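Local coordinates for Mll8374 protein (Mesorhizobium loti, PDB 3B5E), which probably hydrolyses carboxylic ester bonds as a serine carboxylesterase of the alpha/beta-hydrolase fold, its natural substrate not being established, at residues Leu36-Asp42 with Gln68-Trp74; Leu116-Asn120 with Gly198-Gly202; Leu138-Pro144 with Arg160-Gly166. All blocks are in the same frame, centred on the assembly; numbering follows the deposited sequence. Where two conformers were deposited one is given.

Contact 1. Residues Leu36-Asp42 with Gln68-Trp74; sequences LHGSGVD and QEDGFRW. With SO4 (sulfate ion), chain C; EDO (1,2-ethanediol), chain E.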
loop_
_atom_site.group_PDB
_atom_site.type_symbol
_atom_site.label_atom_id
_atom_site.label_comp_id
_atom_site.label_asym_id
_atom_site.label_seq_id
_atom_site.Cartn_x
_atom_site.Cartn_y
_atom_site.Cartn_z
ATOM N N LEU A 36 1.183 -3.630 -2.611
ATOM C CA LEU A 36 2.293 -3.903 -1.694
ATOM C C LEU A 36 1.872 -4.913 -0.639
ATOM O O LEU A 36 1.124 -4.596 0.300
ATOM C CB LEU A 36 2.802 -2.622 -1.029
ATOM C CG LEU A 36 3.427 -1.532 -1.915
ATOM C CD1 LEU A 36 2.328 -0.647 -2.582
ATOM C CD2 LEU A 36 4.472 -0.655 -1.201
ATOM N N HIS A 37 2.400 -6.109 -0.806
ATOM C CA HIS A 37 2.120 -7.286 0.002
ATOM C C HIS A 37 2.509 -7.179 1.489
ATOM O O HIS A 37 3.321 -6.360 1.876
ATOM C CB HIS A 37 2.822 -8.498 -0.665
ATOM C CG HIS A 37 4.322 -8.403 -0.690
ATOM N ND1 HIS A 37 5.103 -8.636 0.425
ATOM C CD2 HIS A 37 5.185 -8.055 -1.681
ATOM C CE1 HIS A 37 6.375 -8.433 0.122
ATOM N NE2 HIS A 37 6.457 -8.092 -1.155
ATOM N N GLY A 38 1.941 -8.077 2.299
ATOM C CA GLY A 38 2.348 -8.243 3.680
ATOM C C GLY A 38 3.711 -8.900 3.799
ATOM O O GLY A 38 4.233 -9.488 2.843
ATOM N N SER A 39 4.278 -8.810 4.986
ATOM C CA SER A 39 5.615 -9.370 5.240
ATOM C C SER A 39 5.595 -10.893 5.189
ATOM O O SER A 39 4.604 -11.523 5.594
ATOM C CB SER A 39 6.161 -8.897 6.570
ATOM O OG SER A 39 5.584 -9.620 7.635
ATOM N N GLY A 40 6.678 -11.467 4.670
ATOM C CA GLY A 40 6.836 -12.902 4.622
ATOM C C GLY A 40 6.269 -13.596 3.416
ATOM O O GLY A 40 6.386 -14.799 3.315
ATOM N N VAL A 41 5.711 -12.833 2.477
ATOM C CA VAL A 41 5.096 -13.381 1.251
ATOM C C VAL A 41 5.630 -12.594 0.048
ATOM O O VAL A 41 6.565 -11.809 0.198
ATOM C CB VAL A 41 3.536 -13.368 1.366
ATOM C CG1 VAL A 41 3.108 -14.288 2.512
ATOM C CG2 VAL A 41 3.013 -11.947 1.594
ATOM N N ASP A 42 5.051 -12.787 -1.129
ATOM C CA ASP A 42 5.547 -12.089 -2.316
ATOM C C ASP A 42 4.460 -11.305 -3.063
ATOM O O ASP A 42 3.314 -11.182 -2.611
ATOM C CB ASP A 42 6.299 -13.088 -3.229
ATOM C CG ASP A 42 5.378 -14.081 -3.926
ATOM O OD1 ASP A 42 4.165 -13.857 -4.041
ATOM O OD2 ASP A 42 5.891 -15.110 -4.378
ATOM N N GLN A 68 12.424 -12.384 3.816
ATOM C CA GLN A 68 11.874 -12.845 5.081
ATOM C C GLN A 68 11.360 -14.244 4.823
ATOM O O GLN A 68 10.313 -14.442 4.188
ATOM C CB GLN A 68 10.753 -11.981 5.581
ATOM C CG GLN A 68 10.118 -12.607 6.815
ATOM C CD GLN A 68 9.193 -11.680 7.494
ATOM O OE1 GLN A 68 9.437 -10.485 7.508
ATOM N NE2 GLN A 68 8.097 -12.211 8.063
ATOM N N GLU A 69 12.124 -15.220 5.301
ATOM C CA GLU A 69 11.804 -16.618 5.100
ATOM C C GLU A 69 11.656 -16.868 3.599
ATOM O O GLU A 69 12.572 -16.548 2.842
ATOM C CB GLU A 69 10.565 -16.987 5.917
ATOM C CG GLU A 69 10.682 -16.574 7.380
ATOM C CD GLU A 69 9.927 -17.481 8.333
ATOM O OE1 GLU A 69 9.273 -18.451 7.885
ATOM O OE2 GLU A 69 9.999 -17.225 9.550
ATOM N N ASP A 70 10.514 -17.398 3.165
ATOM C CA ASP A 70 10.277 -17.697 1.736
ATOM C C ASP A 70 9.704 -16.511 0.965
ATOM O O ASP A 70 9.471 -16.611 -0.236
ATOM C CB ASP A 70 9.353 -18.905 1.572
ATOM C CG ASP A 70 10.010 -20.209 2.034
ATOM O OD1 ASP A 70 11.195 -20.455 1.673
ATOM O OD2 ASP A 70 9.340 -20.976 2.766
ATOM N N GLY A 71 9.487 -15.394 1.646
ATOM C CA GLY A 71 8.970 -14.202 0.999
ATOM C C GLY A 71 9.839 -13.008 1.291
ATOM O O GLY A 71 11.054 -13.128 1.342
ATOM N N PHE A 72 9.187 -11.857 1.450
ATOM C CA PHE A 72 9.840 -10.563 1.441
ATOM C C PHE A 72 9.112 -9.593 2.382
ATOM O O PHE A 72 7.964 -9.831 2.823
ATOM C CB PHE A 72 9.923 -10.020 -0.015
ATOM C CG PHE A 72 10.600 -10.987 -0.955
ATOM C CD1 PHE A 72 11.982 -10.989 -1.082
ATOM C CD2 PHE A 72 9.863 -11.971 -1.639
ATOM C CE1 PHE A 72 12.616 -11.937 -1.874
ATOM C CE2 PHE A 72 10.498 -12.914 -2.439
ATOM C CZ PHE A 72 11.872 -12.888 -2.551
ATOM N N ARG A 73 9.808 -8.512 2.686
ATOM C CA ARG A 73 9.249 -7.410 3.434
ATOM C C ARG A 73 9.812 -6.106 2.904
ATOM O O ARG A 73 10.770 -6.104 2.145
ATOM C CB ARG A 73 9.532 -7.571 4.935
ATOM C CG ARG A 73 11.030 -7.731 5.334
ATOM C CD ARG A 73 11.194 -7.905 6.851
ATOM N NE ARG A 73 10.550 -6.785 7.537
ATOM C CZ ARG A 73 9.419 -6.825 8.220
ATOM N NH1 ARG A 73 8.800 -7.972 8.472
ATOM N NH2 ARG A 73 8.936 -5.692 8.727
ATOM N N TRP A 74 9.198 -5.009 3.343
ATOM C CA TRP A 74 9.412 -3.675 2.781
ATOM C C TRP A 74 10.469 -2.850 3.513
ATOM O O TRP A 74 11.065 -1.959 2.943
ATOM C CB TRP A 74 8.060 -2.942 2.741
ATOM C CG TRP A 74 7.143 -3.626 1.734
ATOM C CD1 TRP A 74 6.153 -4.516 1.993
ATOM C CD2 TRP A 74 7.199 -3.491 0.307
ATOM N NE1 TRP A 74 5.603 -4.968 0.828
ATOM C CE2 TRP A 74 6.223 -4.354 -0.228
ATOM C CE3 TRP A 74 8.003 -2.751 -0.570
ATOM C CZ2 TRP A 74 6.001 -4.458 -1.576
ATOM C CZ3 TRP A 74 7.778 -2.863 -1.901
ATOM C CH2 TRP A 74 6.793 -3.717 -2.396
HETATM S S SO4 C . 5.392 -6.785 10.169
HETATM O O1 SO4 C . 5.748 -5.547 9.524
HETATM O O2 SO4 C . 6.143 -7.932 9.696
HETATM O O3 SO4 C . 4.060 -7.124 9.862
HETATM O O4 SO4 C . 5.653 -6.678 11.598
HETATM C C1 EDO E . 15.579 -14.335 5.525
HETATM O O1 EDO E . 15.308 -15.246 4.445
HETATM C C2 EDO E . 15.322 -15.017 6.867
HETATM O O2 EDO E . 14.116 -14.524 7.461
HETATM O O HOH W 1 8.370 -15.896 -3.154
#
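Trp-74 has more of its surface covered here than any other residue. Its indole lies against the end of strand 32-36: Leu-36 CD2 sits 3.9 Å from the centroid of the six-membered ring, a CH-pi contact almost on the ring normal, while NE1 donates to His-37 O at 2.9 Å. The His-37 ring meets the five-membered ring obliquely; its ND1 bonds back to Gly-38 O (2.7 Å) and its NE2 is held by Gly-64. Phe-72 CB lies 3.9 Å from His-37 CE1, and its ring edge faces Asp-42 CB (CD2 4.1 Å). Gly-40 N donates to Phe-72 O at 2.8 Å and Phe-72 N to Val-41 O at 2.9 Å, so the hairpin of strands 66-68 and 71-73 docks on the type II turn Gly-38 to Val-41. In alpha/beta-hydrolases the loop after the strand equivalent to 32-36, here 36-42, commonly helps form the oxyanion hole. An ideal CB on Gly-71 would clash with Gly-40 O, so the close approach depends on glycine. Ser-39 OG and Arg-73 NH1 both bind sulfate O2, at 2.7 and 2.9 Å.

Contact 2. Residues Leu116-Asn120 with Gly198-Gly202; sequences LGYSN and GHDIG. With EDO (1,2-ethanediol), chain F; EDO (1,2-ethanediol), chain I.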
loop_
_atom_site.group_PDB
_atom_site.type_symbol
_atom_site.label_atom_id
_atom_site.label_comp_id
_atom_site.label_asym_id
_atom_site.label_seq_id
_atom_site.Cartn_x
_atom_site.Cartn_y
_atom_site.Cartn_z
ATOM N N LEU A 116 -2.416 0.317 -2.826
ATOM C CA LEU A 116 -3.081 -0.680 -1.971
ATOM C C LEU A 116 -2.032 -1.548 -1.266
ATOM O O LEU A 116 -1.364 -2.366 -1.911
ATOM C CB LEU A 116 -4.044 -1.543 -2.812
ATOM C CG LEU A 116 -4.725 -2.776 -2.164
ATOM C CD1 LEU A 116 -5.769 -2.351 -1.088
ATOM C CD2 LEU A 116 -5.344 -3.730 -3.200
ATOM N N GLY A 117 -1.915 -1.381 0.062
ATOM C CA GLY A 117 -0.963 -2.127 0.877
ATOM C C GLY A 117 -1.667 -2.943 1.940
ATOM O O GLY A 117 -2.734 -2.570 2.456
ATOM N N TYR A 118 -1.065 -4.070 2.249
ATOM C CA TYR A 118 -1.462 -4.921 3.360
ATOM C C TYR A 118 -0.375 -4.985 4.407
ATOM O O TYR A 118 0.765 -5.401 4.120
ATOM C CB TYR A 118 -1.787 -6.310 2.856
ATOM C CG TYR A 118 -2.066 -7.341 3.942
ATOM C CD1 TYR A 118 -2.900 -7.055 5.015
ATOM C CD2 TYR A 118 -1.497 -8.623 3.866
ATOM C CE1 TYR A 118 -3.161 -7.998 5.985
ATOM C CE2 TYR A 118 -1.739 -9.566 4.821
ATOM C CZ TYR A 118 -2.550 -9.247 5.909
ATOM O OH TYR A 118 -2.817 -10.204 6.856
ATOM N N SER A 119 -0.747 -4.545 5.618
ATOM C CA SER A 119 0.071 -4.677 6.814
ATOM C C SER A 119 1.427 -3.950 6.600
ATOM O O SER A 119 1.422 -2.736 6.409
ATOM C CB SER A 119 0.161 -6.149 7.204
ATOM O OG SER A 119 0.507 -6.288 8.563
ATOM N N ASN A 120 2.553 -4.657 6.649
ATOM C CA ASN A 120 3.858 -4.056 6.342
ATOM C C ASN A 120 3.810 -3.236 5.036
ATOM O O ASN A 120 4.318 -2.130 4.979
ATOM C CB ASN A 120 4.908 -5.155 6.274
ATOM C CG ASN A 120 6.330 -4.630 6.073
ATOM O OD1 ASN A 120 7.049 -5.174 5.259
ATOM N ND2 ASN A 120 6.731 -3.593 6.815
ATOM N N GLY A 198 -10.159 -10.613 11.530
ATOM C CA GLY A 198 -8.893 -10.427 12.198
ATOM C C GLY A 198 -7.851 -9.741 11.339
ATOM O O GLY A 198 -8.146 -8.845 10.541
ATOM N N HIS A 199 -6.600 -10.158 11.513
ATOM C CA HIS A 199 -5.500 -9.605 10.715
ATOM C C HIS A 199 -5.486 -10.091 9.249
ATOM O O HIS A 199 -4.898 -9.440 8.410
ATOM C CB HIS A 199 -4.163 -9.898 11.381
ATOM C CG HIS A 199 -3.055 -9.072 10.835
ATOM N ND1 HIS A 199 -2.966 -7.717 11.055
ATOM C CD2 HIS A 199 -1.994 -9.402 10.057
ATOM C CE1 HIS A 199 -1.891 -7.246 10.450
ATOM N NE2 HIS A 199 -1.297 -8.244 9.818
ATOM N N ASP A 200 -6.157 -11.196 8.953
ATOM C CA ASP A 200 -6.239 -11.690 7.595
ATOM C C ASP A 200 -7.172 -10.800 6.781
ATOM O O ASP A 200 -8.108 -10.198 7.314
ATOM C CB ASP A 200 -6.794 -13.121 7.532
ATOM C CG ASP A 200 -5.767 -14.197 7.927
ATOM O OD1 ASP A 200 -4.576 -13.886 8.208
ATOM O OD2 ASP A 200 -6.172 -15.394 7.943
ATOM N N ILE A 201 -6.933 -10.774 5.474
ATOM C CA ILE A 201 -7.730 -9.979 4.575
ATOM C C ILE A 201 -8.432 -10.874 3.585
ATOM O O ILE A 201 -8.060 -12.034 3.382
ATOM C CB ILE A 201 -6.892 -8.894 3.849
ATOM C CG1 ILE A 201 -5.690 -9.516 3.113
ATOM C CG2 ILE A 201 -6.458 -7.777 4.854
ATOM C CD1 ILE A 201 -5.029 -8.567 2.119
ATOM N N GLY A 202 -9.465 -10.342 2.960
ATOM C CA GLY A 202 -10.322 -11.179 2.120
ATOM C C GLY A 202 -11.425 -10.425 1.422
ATOM O O GLY A 202 -11.339 -9.240 1.210
HETATM C C1 EDO F . -6.437 -13.569 11.300
HETATM O O1 EDO F . -7.735 -13.163 10.770
HETATM C C2 EDO F . -6.305 -13.524 12.830
HETATM O O2 EDO F . -5.957 -12.216 13.324
HETATM C C1 EDO I . 2.293 -4.371 11.048
HETATM O O1 EDO I . 2.649 -4.980 9.819
HETATM C C2 EDO I . 0.784 -4.181 11.117
HETATM O O2 EDO I . 0.297 -3.012 10.422
HETATM O O HOH W 2 -2.424 -12.885 6.334
#
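Two short hydrogen bonds join these segments. The hydroxyl Tyr-118 OH donates to His-199 O at 2.7 Å, and Ser-119 OG lies 2.9 Å from His-199 NE2, with either atom able to carry the proton. On its other side the imidazole is held through ND1 by Asp-169, which gives Ser-119, His-199 and Asp-169 the geometry of a catalytic triad. Ser-119 has phi/psi of 59°/-118°, the strained backbone expected of a nucleophile elbow, here between strand 113-118 and helix 120-131; the sequence Gly-Tyr-Ser-Asn-Gly fits the GxSxG motif, and Ser-119 is probably the nucleophile. An ethanediol sits beside it, with O1 2.8 Å from Ser-119 OG. Farther out, a water donates to both Tyr-118 OH (2.8 Å) and Asp-200 OD1 (3.0 Å). The Tyr-118 ring then packs on Ile-201: CD1 stands over its face, 3.9 Å from the centroid, in a CH-pi contact, and CG2 comes within 3.5 Å of Tyr-118 CE1. Beyond the tyrosine, Ile-201 also touches Leu-142 and, on helix 47-53, Leu-49.

Contact 3. Residues Leu138-Pro144 with Arg160-Gly166; sequences LAALLRP and RTLIIAG. With EDO (1,2-ethanediol), chain I.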
loop_
_atom_site.group_PDB
_atom_site.type_symbol
_atom_site.label_atom_id
_atom_site.label_comp_id
_atom_site.label_asym_id
_atom_site.label_seq_id
_atom_site.Cartn_x
_atom_site.Cartn_y
_atom_site.Cartn_z
ATOM N N LEU A 138 -4.350 8.478 -3.734
ATOM C CA LEU A 138 -5.354 7.544 -3.233
ATOM C C LEU A 138 -4.620 6.371 -2.608
ATOM O O LEU A 138 -3.752 5.781 -3.250
ATOM C CB LEU A 138 -6.237 7.020 -4.374
ATOM C CG LEU A 138 -7.214 7.940 -5.132
ATOM C CD1 LEU A 138 -7.979 7.138 -6.193
ATOM C CD2 LEU A 138 -8.185 8.623 -4.177
ATOM N N ALA A 139 -4.936 6.058 -1.352
ATOM C CA ALA A 139 -4.287 4.963 -0.642
ATOM C C ALA A 139 -5.338 4.114 0.063
ATOM O O ALA A 139 -6.252 4.651 0.681
ATOM C CB ALA A 139 -3.303 5.476 0.382
ATOM N N ALA A 140 -5.187 2.804 -0.029
ATOM C CA ALA A 140 -6.039 1.834 0.676
ATOM C C ALA A 140 -5.099 1.022 1.563
ATOM O O ALA A 140 -4.217 0.295 1.060
ATOM C CB ALA A 140 -6.783 0.940 -0.274
ATOM N N LEU A 141 -5.282 1.179 2.882
ATOM C CA LEU A 141 -4.365 0.664 3.866
ATOM C C LEU A 141 -5.081 -0.429 4.668
ATOM O O LEU A 141 -5.967 -0.137 5.483
ATOM C CB LEU A 141 -3.901 1.778 4.829
ATOM C CG LEU A 141 -3.296 3.055 4.211
ATOM C CD1 LEU A 141 -2.888 4.035 5.293
ATOM C CD2 LEU A 141 -2.109 2.783 3.299
ATOM N N LEU A 142 -4.687 -1.675 4.448
ATOM C CA LEU A 142 -5.358 -2.816 5.076
ATOM C C LEU A 142 -4.522 -3.261 6.274
ATOM O O LEU A 142 -3.347 -3.612 6.115
ATOM C CB LEU A 142 -5.528 -3.952 4.086
ATOM C CG LEU A 142 -6.273 -3.615 2.791
ATOM C CD1 LEU A 142 -6.458 -4.886 1.946
ATOM C CD2 LEU A 142 -7.598 -2.902 3.074
ATOM N N ARG A 143 -5.128 -3.212 7.463
ATOM C CA ARG A 143 -4.472 -3.552 8.739
ATOM C C ARG A 143 -3.148 -2.797 8.997
ATOM O O ARG A 143 -2.137 -3.415 9.301
ATOM C CB ARG A 143 -4.268 -5.047 8.886
ATOM C CG ARG A 143 -5.412 -5.916 8.411
ATOM C CD ARG A 143 -6.677 -5.755 9.263
ATOM N NE ARG A 143 -7.635 -6.734 8.775
ATOM C CZ ARG A 143 -8.405 -6.561 7.709
ATOM N NH1 ARG A 143 -8.451 -5.405 7.054
ATOM N NH2 ARG A 143 -9.175 -7.547 7.306
ATOM N N PRO A 144 -3.153 -1.441 8.890
ATOM C CA PRO A 144 -1.962 -0.644 9.078
ATOM C C PRO A 144 -1.735 -0.234 10.540
ATOM O O PRO A 144 -2.584 -0.447 11.380
ATOM C CB PRO A 144 -2.278 0.611 8.266
ATOM C CG PRO A 144 -3.789 0.763 8.534
ATOM C CD PRO A 144 -4.324 -0.601 8.555
ATOM N N ARG A 160 -7.075 11.111 -0.422
ATOM C CA ARG A 160 -8.042 10.243 0.196
ATOM C C ARG A 160 -7.368 8.938 0.600
ATOM O O ARG A 160 -6.737 8.254 -0.242
ATOM C CB ARG A 160 -9.187 9.956 -0.768
ATOM C CG ARG A 160 -10.032 11.173 -1.109
ATOM C CD ARG A 160 -10.948 10.819 -2.324
ATOM N NE ARG A 160 -12.028 9.876 -1.952
ATOM C CZ ARG A 160 -12.285 8.657 -2.468
ATOM N NH1 ARG A 160 -11.573 8.080 -3.437
ATOM N NH2 ARG A 160 -13.315 7.998 -1.981
ATOM N N THR A 161 -7.537 8.592 1.873
ATOM C CA THR A 161 -6.997 7.380 2.438
ATOM C C THR A 161 -8.137 6.549 3.021
ATOM O O THR A 161 -8.979 7.071 3.767
ATOM C CB THR A 161 -5.998 7.706 3.546
ATOM O OG1 THR A 161 -5.134 8.767 3.109
ATOM C CG2 THR A 161 -5.180 6.472 3.894
ATOM N N LEU A 162 -8.184 5.272 2.640
ATOM C CA LEU A 162 -9.060 4.303 3.238
ATOM C C LEU A 162 -8.191 3.443 4.183
ATOM O O LEU A 162 -7.089 3.043 3.806
ATOM C CB LEU A 162 -9.712 3.430 2.155
ATOM C CG LEU A 162 -10.467 2.204 2.611
ATOM C CD1 LEU A 162 -11.815 2.536 3.321
ATOM C CD2 LEU A 162 -10.678 1.295 1.400
ATOM N N ILE A 163 -8.702 3.179 5.398
ATOM C CA ILE A 163 -8.094 2.273 6.375
ATOM C C ILE A 163 -9.116 1.208 6.716
ATOM O O ILE A 163 -10.311 1.535 6.966
ATOM C CB ILE A 163 -7.647 3.041 7.667
ATOM C CG1 ILE A 163 -6.503 4.007 7.346
ATOM C CG2 ILE A 163 -7.310 2.047 8.797
ATOM C CD1 ILE A 163 -6.242 5.019 8.460
ATOM N N ILE A 164 -8.711 -0.069 6.659
ATOM C CA ILE A 164 -9.574 -1.138 7.137
ATOM C C ILE A 164 -8.888 -1.917 8.238
ATOM O O ILE A 164 -7.862 -2.572 8.003
ATOM C CB ILE A 164 -9.978 -2.098 6.043
ATOM C CG1 ILE A 164 -10.486 -1.345 4.817
ATOM C CG2 ILE A 164 -11.057 -3.103 6.599
ATOM C CD1 ILE A 164 -11.065 -2.259 3.741
ATOM N N ALA A 165 -9.439 -1.779 9.446
ATOM C CA ALA A 165 -8.988 -2.433 10.659
ATOM C C ALA A 165 -9.805 -3.673 10.885
ATOM O O ALA A 165 -10.995 -3.749 10.570
ATOM C CB ALA A 165 -9.142 -1.502 11.873
ATOM N N GLY A 166 -9.177 -4.645 11.533
ATOM C CA GLY A 166 -9.906 -5.837 11.898
ATOM C C GLY A 166 -10.302 -5.823 13.369
ATOM O O GLY A 166 -9.463 -5.688 14.232
HETATM C C1 EDO I . 2.293 -4.371 11.048
HETATM O O1 EDO I . 2.649 -4.980 9.819
HETATM C C2 EDO I . 0.784 -4.181 11.117
HETATM O O2 EDO I . 0.297 -3.012 10.422
#
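At the centre, two neighbouring parallel strands of the main sheet pair aliphatic side chains on both faces. On one face Leu-142 CD2 meets Ile-164 CD1 at 3.6 Å, and Ala-140 CB lies 4.3 Å from Leu-162 CD2; helix 203-214 packs here, through Ile-208 on Ile-164 and Val-209 on Leu-162. The other face carries Ala-139, Leu-141, Thr-161 and Ile-163. Leu-141 CD1 reaches Thr-161 CG2 at 3.6 Å, Pro-144 CG rests 3.8 Å from Ile-163 CG2, and helices 120-131 and 176-185 close over them. This is the three-layer alpha/beta/alpha sandwich of the alpha/beta-hydrolase fold. The strand axes approach to 4.7 Å at an angle of 10°, and the backbone bonds run unbroken: Ala-139 N to Arg-160 O (3.0 Å), Leu-162 N to Ala-139 O (2.8 Å), Leu-141 N to Leu-162 O (2.8 Å), Ile-164 N to Leu-141 O (3.0 Å) and Arg-143 N to Ile-164 O (2.9 Å).

Polar groups gather at the two ends. At the start, the guanidinium of Arg-160 lies beside Leu-138, NH1 3.5 Å from CD2, and makes a cation-pi contact and a hydrogen bond with Trp-212. At the far end Arg-143 folds back so that NH1 donates to Ile-164 O at 3.0 Å; its NE bonds Gly-198 O, and NH1 forms a salt bridge with Asp-205. A buried arginine so satisfied at the carboxyl edge implies that this strand end is hydrogen-bonded to the loop bearing His-199 and salt-bridged to helix 203-214.

Overall arrangement
Strand 113-118 of contact 2 lies between strands 32-36 and 138-142 in the main sheet. Contacts 1 and 2 lie at the carboxyl ends of the strands, and contact 3 runs along two of them to that same edge at Arg-143. Contacts 2 and 3 have centres 9 Å apart and share an ethanediol; Ser-119 N to Leu-142 O and Arg-143 NE to Gly-198 O, both 2.8 Å, bind the probable triad to the strand pair. Contact 1, centred 12 Å from contact 2, flanks the probable nucleophile: Trp-74 N meets Asn-120 OD1 at 2.9 Å, and the sulfate of contact 1, probably from the crystallisation liquor, lies about 4 Å from the side chain of Ser-119. Contacts 1 and 3 do not touch.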